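PDB 2QCV: 5-dehydro-2-deoxygluconokinase from Bacillus halodurans C-125, which probably phosphorylates 5-dehydro-2-deoxy-D-gluconate with ATP, a step in the breakdown of myo-inositol to acetyl-CoA. Local coordinates for residues A[14-19]-A[49-54]; A[27-32]-A[104-109]; A[110-115]-A[267-272]; A[149-154]-A[182-187]; A[187-192]-A[210-215]. All blocks are in the same frame, centred on the assembly; numbering follows the deposited sequence. Where two conformers were deposited one is given.

Contact 1 of 5, residues A[14-19]-A[49-54]; sequences LIAIGR and NIVIGS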
# COMPACT_ATOMS: atom_id res chain seq x y z
N LEU A 14 -17.78 3.13 -32.84
CA LEU A 14 -17.05 3.62 -31.69
C LEU A 14 -16.43 2.47 -30.93
O LEU A 14 -16.94 1.33 -30.95
CB LEU A 14 -17.94 4.45 -30.77
CG LEU A 14 -18.95 3.79 -29.86
CD1 LEU A 14 -19.42 4.82 -28.83
CD2 LEU A 14 -20.14 3.24 -30.68
N ILE A 15 -15.29 2.78 -30.31
CA ILE A 15 -14.66 1.94 -29.31
C ILE A 15 -14.47 2.83 -28.09
O ILE A 15 -13.95 3.95 -28.20
CB ILE A 15 -13.30 1.41 -29.80
CG1 ILE A 15 -13.52 0.40 -30.91
CG2 ILE A 15 -12.52 0.75 -28.62
CD1 ILE A 15 -12.18 -0.06 -31.59
N ALA A 16 -14.95 2.37 -26.94
CA ALA A 16 -14.78 3.10 -25.68
C ALA A 16 -13.72 2.42 -24.84
O ALA A 16 -13.48 1.21 -24.96
CB ALA A 16 -16.08 3.19 -24.92
N ILE A 17 -13.09 3.21 -23.98
CA ILE A 17 -12.03 2.72 -23.10
C ILE A 17 -12.32 3.18 -21.69
O ILE A 17 -12.64 4.34 -21.44
CB ILE A 17 -10.60 3.17 -23.57
CG1 ILE A 17 -9.50 2.65 -22.65
CG2 ILE A 17 -10.49 4.68 -23.76
CD1 ILE A 17 -8.09 2.64 -23.30
N GLY A 18 -12.25 2.21 -20.77
CA GLY A 18 -12.29 2.48 -19.34
C GLY A 18 -13.10 1.42 -18.61
O GLY A 18 -12.84 0.23 -18.76
N ARG A 19 -14.04 1.88 -17.79
CA ARG A 19 -14.74 1.03 -16.82
C ARG A 19 -15.99 0.35 -17.35
O ARG A 19 -16.92 1.01 -17.86
CB ARG A 19 -15.17 1.87 -15.60
CG ARG A 19 -16.00 1.12 -14.57
CD ARG A 19 -16.13 2.00 -13.29
NE ARG A 19 -14.83 2.02 -12.63
CZ ARG A 19 -14.41 2.96 -11.78
NH1 ARG A 19 -15.19 3.96 -11.40
NH2 ARG A 19 -13.18 2.84 -11.28
N ASN A 49 -21.79 1.84 -20.38
CA ASN A 49 -23.14 2.31 -20.65
C ASN A 49 -23.25 2.97 -22.01
O ASN A 49 -24.26 2.82 -22.71
CB ASN A 49 -23.57 3.36 -19.60
CG ASN A 49 -23.85 2.78 -18.28
OD1 ASN A 49 -24.09 1.56 -18.14
ND2 ASN A 49 -23.81 3.65 -17.25
N ILE A 50 -22.22 3.73 -22.38
CA ILE A 50 -22.26 4.46 -23.65
C ILE A 50 -22.23 3.43 -24.80
O ILE A 50 -23.00 3.54 -25.75
CB ILE A 50 -21.11 5.49 -23.78
CG1 ILE A 50 -21.34 6.63 -22.79
CG2 ILE A 50 -21.02 6.08 -25.24
CD1 ILE A 50 -20.16 7.63 -22.69
N VAL A 51 -21.37 2.42 -24.72
CA VAL A 51 -21.34 1.41 -25.80
C VAL A 51 -22.58 0.51 -25.84
O VAL A 51 -23.02 0.15 -26.91
CB VAL A 51 -20.05 0.57 -25.92
CG1 VAL A 51 -18.83 1.50 -26.21
CG2 VAL A 51 -19.83 -0.36 -24.72
N ILE A 52 -23.13 0.16 -24.69
CA ILE A 52 -24.37 -0.62 -24.64
C ILE A 52 -25.53 0.21 -25.22
O ILE A 52 -26.35 -0.28 -26.03
CB ILE A 52 -24.70 -1.06 -23.21
CG1 ILE A 52 -23.65 -2.06 -22.67
CG2 ILE A 52 -26.11 -1.73 -23.16
CD1 ILE A 52 -23.70 -2.31 -21.11
N GLY A 53 -25.62 1.47 -24.83
CA GLY A 53 -26.62 2.35 -25.41
C GLY A 53 -26.46 2.53 -26.92
O GLY A 53 -27.42 2.56 -27.68
N SER A 54 -25.22 2.69 -27.37
CA SER A 54 -24.93 2.82 -28.77
C SER A 54 -25.36 1.59 -29.57
O SER A 54 -25.91 1.73 -30.67
CB SER A 54 -23.43 3.06 -29.00
OG SER A 54 -23.04 4.31 -28.44
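Ile50 O is held by two donors from a single residue one helical turn on. Ser54 N gives it the ordinary helix bond, and a second bond, 2.8 Å long, runs from Ser54 OG to Ile50 O. The hydroxyl lies 37° out of the carbonyl plane, not on a lone pair; it is placed there by a first torsion of -65°, which sets OG beside its own backbone N. With CB directed at the strand, the serine offers CB and OG as a compact surface. Leu14 straddles it from strand 14-17, with CD1 3.7 Å from Ser54 OG and CD2 3.7 Å from Ser54 CB. Leu14 also crosses Ile50 at about a right angle, its CD1 lying 4.1 Å from Ile50 CG2. A glycine in place of Ser54 would probably loosen the seat of the Leu14 methyls and would leave Ile50 O with one donor fewer. Two residues along the strand, Ala16 CB presses on Val51 CG1 at 3.5 Å, tighter than usual for two carbons. Strand and helix run nearly antiparallel, at 158°. Since the chain leaves helix 46-56 for strand 61-67, which lies beside and parallel to strand 12-17, this is the packing of a beta-alpha-beta crossover, here interrupted by the lid strands, in the alpha/beta core of a ribokinase-like kinase.

Contact 2 of 5, residues A[27-32]-A[104-109]; sequences VEYNRP and TEIKSP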
# COMPACT_ATOMS: atom_id res chain seq x y z
N VAL A 27 -34.32 -2.22 -5.79
CA VAL A 27 -35.64 -2.64 -6.23
C VAL A 27 -36.72 -1.86 -5.47
O VAL A 27 -37.65 -1.33 -6.07
CB VAL A 27 -35.82 -4.15 -6.03
CG1 VAL A 27 -37.23 -4.60 -6.34
CG2 VAL A 27 -34.80 -4.90 -6.90
N GLU A 28 -36.59 -1.77 -4.15
CA GLU A 28 -37.50 -0.97 -3.34
C GLU A 28 -36.83 0.39 -3.22
O GLU A 28 -35.77 0.51 -2.61
CB GLU A 28 -37.70 -1.60 -1.96
CG GLU A 28 -38.10 -3.07 -2.00
CD GLU A 28 -36.92 -4.04 -2.03
OE1 GLU A 28 -35.75 -3.59 -2.07
OE2 GLU A 28 -37.18 -5.26 -2.02
N TYR A 29 -37.42 1.39 -3.85
CA TYR A 29 -36.77 2.68 -3.95
C TYR A 29 -37.67 3.76 -3.37
O TYR A 29 -38.68 3.45 -2.74
CB TYR A 29 -36.36 2.95 -5.40
CG TYR A 29 -37.50 3.01 -6.38
CD1 TYR A 29 -37.98 1.85 -6.98
CD2 TYR A 29 -38.08 4.23 -6.75
CE1 TYR A 29 -39.02 1.90 -7.90
CE2 TYR A 29 -39.11 4.29 -7.67
CZ TYR A 29 -39.59 3.12 -8.24
OH TYR A 29 -40.62 3.17 -9.16
N ASN A 30 -37.29 5.02 -3.56
CA ASN A 30 -37.89 6.16 -2.84
C ASN A 30 -37.85 5.88 -1.34
O ASN A 30 -38.84 6.03 -0.63
CB ASN A 30 -39.32 6.46 -3.33
CG ASN A 30 -39.34 7.04 -4.72
OD1 ASN A 30 -38.38 7.66 -5.16
ND2 ASN A 30 -40.45 6.85 -5.42
N ARG A 31 -36.66 5.47 -0.89
CA ARG A 31 -36.40 5.18 0.53
C ARG A 31 -34.87 5.18 0.70
O ARG A 31 -34.13 5.01 -0.29
CB ARG A 31 -36.98 3.82 0.95
CG ARG A 31 -36.38 2.59 0.29
CD ARG A 31 -37.29 1.37 0.47
NE ARG A 31 -38.50 1.52 -0.34
CZ ARG A 31 -39.61 0.79 -0.22
NH1 ARG A 31 -39.71 -0.17 0.69
NH2 ARG A 31 -40.63 1.03 -1.04
N PRO A 32 -34.40 5.38 1.94
CA PRO A 32 -32.98 5.22 2.23
C PRO A 32 -32.55 3.78 1.88
O PRO A 32 -33.33 2.82 2.04
CB PRO A 32 -32.89 5.45 3.74
CG PRO A 32 -34.14 6.09 4.14
CD PRO A 32 -35.18 5.70 3.16
N THR A 104 -27.12 1.70 -5.77
CA THR A 104 -27.83 2.97 -6.02
C THR A 104 -28.87 3.19 -4.95
O THR A 104 -29.54 2.24 -4.52
CB THR A 104 -28.51 2.99 -7.39
OG1 THR A 104 -29.47 1.94 -7.43
CG2 THR A 104 -27.47 2.82 -8.48
N GLU A 105 -28.92 4.42 -4.44
CA GLU A 105 -29.94 4.83 -3.50
C GLU A 105 -30.81 5.84 -4.22
O GLU A 105 -30.28 6.78 -4.81
CB GLU A 105 -29.33 5.51 -2.28
CG GLU A 105 -30.38 6.01 -1.31
CD GLU A 105 -29.77 6.63 -0.08
OE1 GLU A 105 -29.36 7.81 -0.16
OE2 GLU A 105 -29.67 5.91 0.95
N ILE A 106 -32.12 5.65 -4.14
CA ILE A 106 -33.12 6.58 -4.66
C ILE A 106 -34.02 6.99 -3.50
O ILE A 106 -34.98 6.29 -3.16
CB ILE A 106 -33.95 5.93 -5.80
CG1 ILE A 106 -33.01 5.32 -6.86
CG2 ILE A 106 -34.84 6.96 -6.51
CD1 ILE A 106 -33.67 4.28 -7.72
N LYS A 107 -33.70 8.10 -2.86
CA LYS A 107 -34.52 8.55 -1.75
C LYS A 107 -35.85 9.12 -2.27
O LYS A 107 -36.90 8.96 -1.64
CB LYS A 107 -33.77 9.59 -0.94
CG LYS A 107 -32.85 8.98 0.12
CD LYS A 107 -32.04 10.09 0.80
CE LYS A 107 -31.65 9.70 2.20
NZ LYS A 107 -30.63 10.63 2.74
N SER A 108 -35.75 9.76 -3.43
CA SER A 108 -36.83 10.41 -4.14
C SER A 108 -36.30 10.71 -5.55
O SER A 108 -35.10 10.65 -5.78
CB SER A 108 -37.17 11.74 -3.47
OG SER A 108 -36.13 12.69 -3.70
N PRO A 109 -37.19 11.07 -6.50
CA PRO A 109 -36.69 11.51 -7.81
C PRO A 109 -35.55 12.55 -7.76
O PRO A 109 -34.64 12.50 -8.60
CB PRO A 109 -37.94 12.09 -8.47
CG PRO A 109 -39.03 11.23 -7.94
CD PRO A 109 -38.66 11.05 -6.47
O HOH W 1 -33.15 3.55 -2.38
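Tyr29 opens the contact with its CB, which rests 3.8 Å from Ile106 CD1, while its ring leads off from the strand. At Asn30 the backbone takes positive phi, and its CA makes a bent CA-H...O contact, with Asn30 CA 3.2 Å from Lys107 O. The amide of the same residue reaches forward so that Asn30 OD1 lies 3.3 Å from Ser108 CA, close to the ring of Pro109. Arg31 makes the direct backbone link: Arg31 N donates to Ile106 O over 2.9 Å, in the carbonyl plane and on a lone pair. Its guanidinium turns back on its own loop, lying over Glu28 CB and giving a nearly straight bond from NE to Tyr29 O. Arg31 O completes the link through a water that donates to it and accepts from Ile106 N. Pro32 then places its CA 3.6 Å from Glu105 OE2, an oxygen bonded to Met33 N and to Gln71 NE2 of the second subunit. Beyond Ile106, a classic beta bulge sets Lys107 and Ser108 together opposite Glu111. The 27-32 loop thus packs against the end of the hairpin formed by strands 101-106 and 111-117 in the four-stranded lid sheet of this PfkB-family kinase.

Contact 3 of 5, residues A[110-115]-A[267-272]; sequences EECSIL and KTFGAG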
# COMPACT_ATOMS: atom_id res chain seq x y z
N GLU A 110 -35.56 13.43 -6.75
CA GLU A 110 -34.57 14.50 -6.62
C GLU A 110 -33.37 14.16 -5.76
O GLU A 110 -32.47 14.98 -5.64
CB GLU A 110 -35.20 15.77 -6.01
CG GLU A 110 -36.47 16.27 -6.71
CD GLU A 110 -37.72 15.51 -6.31
OE1 GLU A 110 -37.75 14.93 -5.20
OE2 GLU A 110 -38.69 15.50 -7.11
N GLU A 111 -33.35 12.97 -5.13
CA GLU A 111 -32.25 12.58 -4.27
C GLU A 111 -31.79 11.16 -4.60
O GLU A 111 -32.32 10.19 -4.04
CB GLU A 111 -32.63 12.67 -2.78
N CYS A 112 -30.83 11.04 -5.50
CA CYS A 112 -30.22 9.75 -5.89
C CYS A 112 -28.71 9.82 -5.68
O CYS A 112 -28.10 10.86 -5.93
CB CYS A 112 -30.49 9.46 -7.37
SG CYS A 112 -32.23 9.42 -7.91
N SER A 113 -28.10 8.71 -5.27
CA SER A 113 -26.66 8.68 -5.01
C SER A 113 -26.18 7.23 -5.08
O SER A 113 -26.99 6.31 -5.09
CB SER A 113 -26.36 9.25 -3.63
OG SER A 113 -27.01 8.51 -2.62
N ILE A 114 -24.86 7.06 -5.11
CA ILE A 114 -24.27 5.75 -5.28
C ILE A 114 -23.33 5.51 -4.09
O ILE A 114 -22.55 6.41 -3.70
CB ILE A 114 -23.53 5.65 -6.64
CG1 ILE A 114 -24.54 5.44 -7.77
CG2 ILE A 114 -22.51 4.54 -6.66
CD1 ILE A 114 -23.96 5.69 -9.17
N LEU A 115 -23.42 4.32 -3.51
CA LEU A 115 -22.39 3.83 -2.59
C LEU A 115 -21.44 3.01 -3.48
O LEU A 115 -21.84 1.99 -4.04
CB LEU A 115 -23.05 2.98 -1.48
CG LEU A 115 -22.15 2.32 -0.43
CD1 LEU A 115 -21.10 3.31 0.09
CD2 LEU A 115 -22.97 1.78 0.68
N LYS A 267 -34.91 8.05 -11.54
CA LYS A 267 -33.51 7.90 -11.11
C LYS A 267 -32.57 8.59 -12.10
O LYS A 267 -32.62 8.28 -13.30
CB LYS A 267 -33.14 6.40 -11.07
CG LYS A 267 -33.20 5.70 -12.47
CD LYS A 267 -33.89 4.33 -12.49
CE LYS A 267 -34.19 3.85 -13.94
NZ LYS A 267 -35.35 4.55 -14.63
N THR A 268 -31.68 9.48 -11.65
CA THR A 268 -30.90 10.26 -12.60
C THR A 268 -29.64 9.60 -13.12
O THR A 268 -28.98 10.14 -14.04
CB THR A 268 -30.54 11.62 -12.04
OG1 THR A 268 -29.80 11.44 -10.84
CG2 THR A 268 -31.83 12.43 -11.78
N PHE A 269 -29.29 8.43 -12.58
CA PHE A 269 -28.08 7.75 -13.03
C PHE A 269 -28.19 7.46 -14.52
O PHE A 269 -29.26 7.15 -15.02
CB PHE A 269 -27.89 6.41 -12.33
CG PHE A 269 -28.22 6.44 -10.88
CD1 PHE A 269 -27.38 7.11 -10.00
CD2 PHE A 269 -29.38 5.82 -10.41
CE1 PHE A 269 -27.67 7.15 -8.65
CE2 PHE A 269 -29.70 5.86 -9.05
CZ PHE A 269 -28.84 6.51 -8.17
N GLY A 270 -27.07 7.51 -15.21
CA GLY A 270 -27.09 7.13 -16.64
C GLY A 270 -27.57 8.18 -17.62
O GLY A 270 -27.48 7.95 -18.83
N ALA A 271 -28.10 9.32 -17.14
CA ALA A 271 -28.56 10.40 -18.01
C ALA A 271 -27.45 10.78 -18.98
O ALA A 271 -27.68 10.94 -20.18
CB ALA A 271 -29.00 11.65 -17.17
N GLY A 272 -26.25 10.96 -18.46
CA GLY A 272 -25.13 11.47 -19.26
C GLY A 272 -24.61 10.48 -20.29
O GLY A 272 -24.12 10.87 -21.35
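Lid strand 111-117 meets the turn that leads into helix 271-284, and the ring of Phe269 carries most of the meeting. Cys112 CB comes up to its tip, 3.5 Å from Phe269 CZ. In the conformer described, the sulfur, set beside its own backbone N, makes an oblique sulfur-aromatic contact, with Cys112 SG 5.0 Å from the centroid of the Phe269 ring. The same sulfur lies 3.8 Å from Lys267 CA and equally close to Thr268 N, a buried amide that has no partner in the model. Ile114 runs past the ring in the opposite direction, its CG1 3.7 Å from Phe269 CE1 and its CD1 alongside Phe269 CD1.

The residues from Gly270 on belong to the Gly-Ala-Gly-Asp motif of PfkB kinases, where, as in relatives, the helix start probably forms the anion hole and the aspartate serves as catalytic base. A type II turn from Thr268 to Ala271 delivers the chain to that helix, with a weak bond of 3.3 Å from Ala271 N to Thr268 O. Gly270, the N-cap, has a phi of 82°, at which a side chain would be forced against Phe269 O. Phe269 is the residue directly before the motif; Thr104 of strand 101-106 also touches its ring, and Ser113 O lies 3.6 Å from Phe269 CZ.

Contact 4 of 5, residues A[149-154]-A[182-187]; sequences LSKSPS and SWETPE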
# COMPACT_ATOMS: atom_id res chain seq x y z
N LEU A 149 -8.91 8.14 -16.21
CA LEU A 149 -7.66 8.86 -15.96
C LEU A 149 -7.36 8.99 -14.47
O LEU A 149 -6.32 9.55 -14.13
CB LEU A 149 -7.74 10.27 -16.57
CG LEU A 149 -7.95 10.41 -18.07
CD1 LEU A 149 -8.39 11.85 -18.48
CD2 LEU A 149 -6.67 10.04 -18.81
N SER A 150 -8.25 8.51 -13.60
CA SER A 150 -8.15 8.74 -12.16
C SER A 150 -6.98 8.01 -11.49
O SER A 150 -6.52 8.45 -10.44
CB SER A 150 -9.45 8.40 -11.43
OG SER A 150 -9.76 7.00 -11.50
N LYS A 151 -6.48 6.93 -12.09
CA LYS A 151 -5.40 6.16 -11.47
C LYS A 151 -4.58 5.50 -12.56
O LYS A 151 -5.12 5.09 -13.57
CB LYS A 151 -5.96 5.03 -10.57
CG LYS A 151 -6.74 5.41 -9.33
CD LYS A 151 -5.85 5.98 -8.23
CE LYS A 151 -6.71 6.72 -7.18
NZ LYS A 151 -5.91 7.72 -6.40
N SER A 152 -3.29 5.35 -12.31
CA SER A 152 -2.45 4.43 -13.06
C SER A 152 -2.70 2.96 -12.67
O SER A 152 -2.97 2.68 -11.50
CB SER A 152 -0.99 4.78 -12.79
OG SER A 152 -0.69 6.11 -13.20
N PRO A 153 -2.49 2.01 -13.60
CA PRO A 153 -2.03 2.19 -14.97
C PRO A 153 -3.07 2.56 -15.98
O PRO A 153 -2.72 2.83 -17.13
CB PRO A 153 -1.45 0.83 -15.34
CG PRO A 153 -2.21 -0.13 -14.52
CD PRO A 153 -2.54 0.57 -13.23
N SER A 154 -4.34 2.59 -15.60
CA SER A 154 -5.41 2.96 -16.54
C SER A 154 -5.12 4.31 -17.20
O SER A 154 -5.31 4.48 -18.43
CB SER A 154 -6.79 2.99 -15.84
OG SER A 154 -7.78 3.49 -16.73
N SER A 182 -13.25 9.32 -6.98
CA SER A 182 -12.19 8.54 -7.66
C SER A 182 -10.83 9.21 -7.73
O SER A 182 -9.83 8.57 -8.11
CB SER A 182 -12.61 8.16 -9.09
OG SER A 182 -13.68 7.27 -9.06
N TRP A 183 -10.78 10.47 -7.35
CA TRP A 183 -9.57 11.29 -7.43
C TRP A 183 -9.05 11.72 -6.07
O TRP A 183 -9.80 11.77 -5.08
CB TRP A 183 -9.88 12.56 -8.25
CG TRP A 183 -10.22 12.26 -9.67
CD1 TRP A 183 -11.45 11.98 -10.14
CD2 TRP A 183 -9.33 12.26 -10.80
NE1 TRP A 183 -11.39 11.74 -11.50
CE2 TRP A 183 -10.09 11.92 -11.93
CE3 TRP A 183 -7.95 12.51 -10.96
CZ2 TRP A 183 -9.54 11.81 -13.20
CZ3 TRP A 183 -7.39 12.38 -12.24
CH2 TRP A 183 -8.19 12.07 -13.34
N GLU A 184 -7.78 12.09 -6.02
CA GLU A 184 -7.20 12.59 -4.78
C GLU A 184 -7.57 14.04 -4.52
O GLU A 184 -7.94 14.42 -3.39
CB GLU A 184 -5.67 12.40 -4.79
CG GLU A 184 -5.25 10.94 -4.90
CD GLU A 184 -5.71 10.13 -3.70
OE1 GLU A 184 -5.39 10.55 -2.57
OE2 GLU A 184 -6.42 9.10 -3.87
N THR A 185 -7.44 14.89 -5.54
CA THR A 185 -7.78 16.32 -5.38
C THR A 185 -8.36 16.87 -6.70
O THR A 185 -8.09 16.31 -7.77
CB THR A 185 -6.55 17.18 -5.03
OG1 THR A 185 -5.74 17.33 -6.19
CG2 THR A 185 -5.72 16.60 -3.90
N PRO A 186 -9.18 17.92 -6.64
CA PRO A 186 -9.67 18.52 -7.88
C PRO A 186 -8.58 19.08 -8.79
O PRO A 186 -8.77 19.09 -9.99
CB PRO A 186 -10.60 19.64 -7.40
CG PRO A 186 -10.98 19.26 -6.02
CD PRO A 186 -9.78 18.57 -5.46
N GLU A 187 -7.49 19.58 -8.22
CA GLU A 187 -6.38 20.08 -9.04
C GLU A 187 -5.73 18.94 -9.85
O GLU A 187 -5.34 19.13 -10.99
CB GLU A 187 -5.34 20.83 -8.20
CG GLU A 187 -4.54 21.73 -9.09
CD GLU A 187 -3.75 22.76 -8.37
OE1 GLU A 187 -3.56 22.65 -7.14
OE2 GLU A 187 -3.27 23.67 -9.07
O HOH W 2 -6.41 9.91 -8.25
O HOH W 3 -9.94 5.93 -8.91
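The indole of Trp183 has the backbone of Ser150 laid over one face. Ser150 CA stands 3.5 Å from the centroid of the six-membered ring of Trp183 and only 11° off the ring normal, a CH-pi contact, and Ser150 CB follows above the bond shared by the two rings, 3.6 Å from Trp183 CE2. At the far end of the indole, Leu149 CB touches Trp183 CH2 at 3.7 Å. Leu149 O also approaches that end obliquely, while accepting a hydrogen bond from Arg155 NE. Elsewhere the indole packs on Glu188, Thr189 and Tyr192 of helix 186-199. The carboxylate of Glu184 is the other flat group, and Lys151 NZ reaches its OE2 at 2.9 Å from 26° above the plane, forming a salt bridge.

Segment 149-154 and most of 182-187 belong to the loops that follow neighbouring parallel strands, 139-145 and 171-175, of the central sheet, and each leads into the next helix, so the contact ties together two successive connections of the alpha/beta fold. Two waters fill in between the backbones. One donates to Ser150 O and accepts from Lys151 NZ, with a weak third bond from Glu184 N, so the ammonium is gripped by both carboxylate and water. The other donates to Ser150 OG and to Ser182 O, while the same hydroxyl is bonded to Thr147 O. Lys151 reaches this position because its chain bends at chi2 (-73°), and Glu184 is bent in the same way; the two side chains cross at about a right angle. Lys151 CE lies 3.7 Å from Ser182 O.

Contact 5 of 5, residues A[187-192]-A[210-215]; sequences EETAVY and FDVLEN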
# COMPACT_ATOMS: atom_id res chain seq x y z
N GLU A 187 -7.49 19.58 -8.22
CA GLU A 187 -6.38 20.08 -9.04
C GLU A 187 -5.73 18.94 -9.85
O GLU A 187 -5.34 19.13 -10.99
CB GLU A 187 -5.34 20.83 -8.20
CG GLU A 187 -4.54 21.73 -9.09
CD GLU A 187 -3.75 22.76 -8.37
OE1 GLU A 187 -3.56 22.65 -7.14
OE2 GLU A 187 -3.27 23.67 -9.07
N GLU A 188 -5.63 17.75 -9.25
CA GLU A 188 -5.17 16.57 -9.96
C GLU A 188 -6.08 16.25 -11.16
O GLU A 188 -5.62 16.01 -12.27
CB GLU A 188 -5.13 15.37 -9.01
CG GLU A 188 -4.77 14.07 -9.61
CD GLU A 188 -5.23 12.90 -8.74
OE1 GLU A 188 -6.13 13.09 -7.89
OE2 GLU A 188 -4.69 11.81 -8.91
N THR A 189 -7.39 16.31 -10.91
CA THR A 189 -8.35 16.11 -11.99
C THR A 189 -8.12 17.15 -13.09
O THR A 189 -8.07 16.80 -14.25
CB THR A 189 -9.82 16.11 -11.46
OG1 THR A 189 -9.92 15.22 -10.32
CG2 THR A 189 -10.79 15.68 -12.57
N ALA A 190 -7.95 18.42 -12.73
CA ALA A 190 -7.73 19.50 -13.71
C ALA A 190 -6.49 19.24 -14.59
O ALA A 190 -6.54 19.36 -15.81
CB ALA A 190 -7.60 20.87 -13.00
N VAL A 191 -5.42 18.79 -13.96
CA VAL A 191 -4.21 18.48 -14.68
C VAL A 191 -4.46 17.49 -15.84
O VAL A 191 -4.02 17.72 -16.97
CB VAL A 191 -3.12 17.99 -13.70
CG1 VAL A 191 -1.94 17.28 -14.46
CG2 VAL A 191 -2.63 19.17 -12.87
N TYR A 192 -5.12 16.39 -15.56
CA TYR A 192 -5.33 15.34 -16.57
C TYR A 192 -6.48 15.63 -17.53
O TYR A 192 -6.37 15.40 -18.72
CB TYR A 192 -5.50 14.00 -15.89
CG TYR A 192 -4.19 13.56 -15.29
CD1 TYR A 192 -3.15 13.17 -16.11
CD2 TYR A 192 -3.97 13.62 -13.93
CE1 TYR A 192 -1.92 12.83 -15.61
CE2 TYR A 192 -2.75 13.26 -13.39
CZ TYR A 192 -1.72 12.85 -14.25
OH TYR A 192 -0.50 12.50 -13.76
N PHE A 210 -16.57 21.02 -16.87
CA PHE A 210 -15.62 21.94 -17.47
C PHE A 210 -14.99 22.84 -16.43
O PHE A 210 -13.79 23.18 -16.58
CB PHE A 210 -16.24 22.76 -18.61
CG PHE A 210 -16.37 21.98 -19.92
CD1 PHE A 210 -15.30 21.88 -20.79
CD2 PHE A 210 -17.53 21.31 -20.23
CE1 PHE A 210 -15.42 21.17 -21.99
CE2 PHE A 210 -17.66 20.59 -21.47
CZ PHE A 210 -16.62 20.53 -22.32
N ASP A 211 -15.75 23.24 -15.40
CA ASP A 211 -15.15 24.00 -14.30
C ASP A 211 -14.00 23.19 -13.68
O ASP A 211 -12.94 23.74 -13.46
CB ASP A 211 -16.14 24.35 -13.17
CG ASP A 211 -17.30 25.17 -13.64
OD1 ASP A 211 -17.18 25.88 -14.66
OD2 ASP A 211 -18.34 25.14 -12.94
N VAL A 212 -14.21 21.90 -13.44
CA VAL A 212 -13.16 21.04 -12.88
C VAL A 212 -11.95 20.96 -13.80
O VAL A 212 -10.82 21.12 -13.35
CB VAL A 212 -13.75 19.66 -12.53
CG1 VAL A 212 -12.65 18.63 -12.20
CG2 VAL A 212 -14.72 19.86 -11.33
N LEU A 213 -12.19 20.73 -15.08
CA LEU A 213 -11.16 20.75 -16.12
C LEU A 213 -10.30 22.01 -16.06
O LEU A 213 -9.09 21.95 -16.22
CB LEU A 213 -11.84 20.62 -17.48
CG LEU A 213 -11.03 20.48 -18.79
CD1 LEU A 213 -11.75 19.73 -19.94
CD2 LEU A 213 -10.54 21.86 -19.29
N GLU A 214 -10.95 23.14 -15.84
CA GLU A 214 -10.27 24.42 -15.86
C GLU A 214 -9.68 24.78 -14.52
O GLU A 214 -9.20 25.91 -14.34
CB GLU A 214 -11.25 25.49 -16.32
CG GLU A 214 -11.70 25.29 -17.78
CD GLU A 214 -12.88 26.20 -18.16
OE1 GLU A 214 -13.01 27.29 -17.58
OE2 GLU A 214 -13.67 25.83 -19.00
N ASN A 215 -9.73 23.85 -13.55
CA ASN A 215 -9.27 24.11 -12.18
C ASN A 215 -9.98 25.28 -11.50
O ASN A 215 -9.33 26.06 -10.79
CB ASN A 215 -7.73 24.36 -12.18
CG ASN A 215 -7.09 24.21 -10.81
OD1 ASN A 215 -7.48 23.36 -10.00
ND2 ASN A 215 -6.07 25.04 -10.55
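Glu187 and Asn215 cross obliquely with their flat ends almost parallel, the carboxylate and amide planes being 18° apart. Glu187 leaves its helix with CG anti to the backbone N and runs on extended, so that its CG lies 3.5 Å from Asn215 OD1. Asn215 also holds CG anti to its backbone N (chi1 -162°), bringing its amide across this chain. One turn further on, Ala190 fits between two parts of the other segment: its CB is 3.2 Å from Val212 O and 3.6 Å from Asn215 CB. Thr189 and Val212 cross obliquely next to it, methyl to methyl, with Thr189 CG2 3.5 Å from Val212 CG1. The partner side owes its shape to a Schellman motif: Asn215, at positive phi, is the C-prime residue, with Asn215 N bonded to Val212 O and Arg216 N to Asp211 O. Helix 186-199 is thus set against the closing turn of helix 207-213. Glu187 OE2 has its main partner elsewhere, in a salt bridge to Lys160 of the third subunit. An alanine in place of Glu187 would remove both the carboxylate of that bridge and the chain that crosses Asn215, and is likely to weaken the subunit contact and leave the amide less well placed. Chemically, then, the lone CB of Ala190 and the methyl contact of Thr189 with Val212 suit a close approach, while the charge of Glu187 is probably balanced chiefly by the lysine across the interface.

Overall arrangement
Contacts 2 and 3 share the lid sheet: their centres are 10 Å apart, Glu105 N lies 2.8 Å from Ser113 O between neighbouring strands, and Thr104 packs on Phe269. Contacts 4 and 5 form a second pair, 11 Å apart between centres, with Glu187 in common and the Trp183 indole against helix 186-199; both reach the third subunit, whereas contacts 2 and 3 reach the second. Contact 1 lies between the pairs in the core, its nearest atoms about 5 Å from contact 3 and about 4 Å from contact 4. Its helix also touches helix 271-284, where Asn49 bonds Asp273, by analogy with relatives the probable catalytic base.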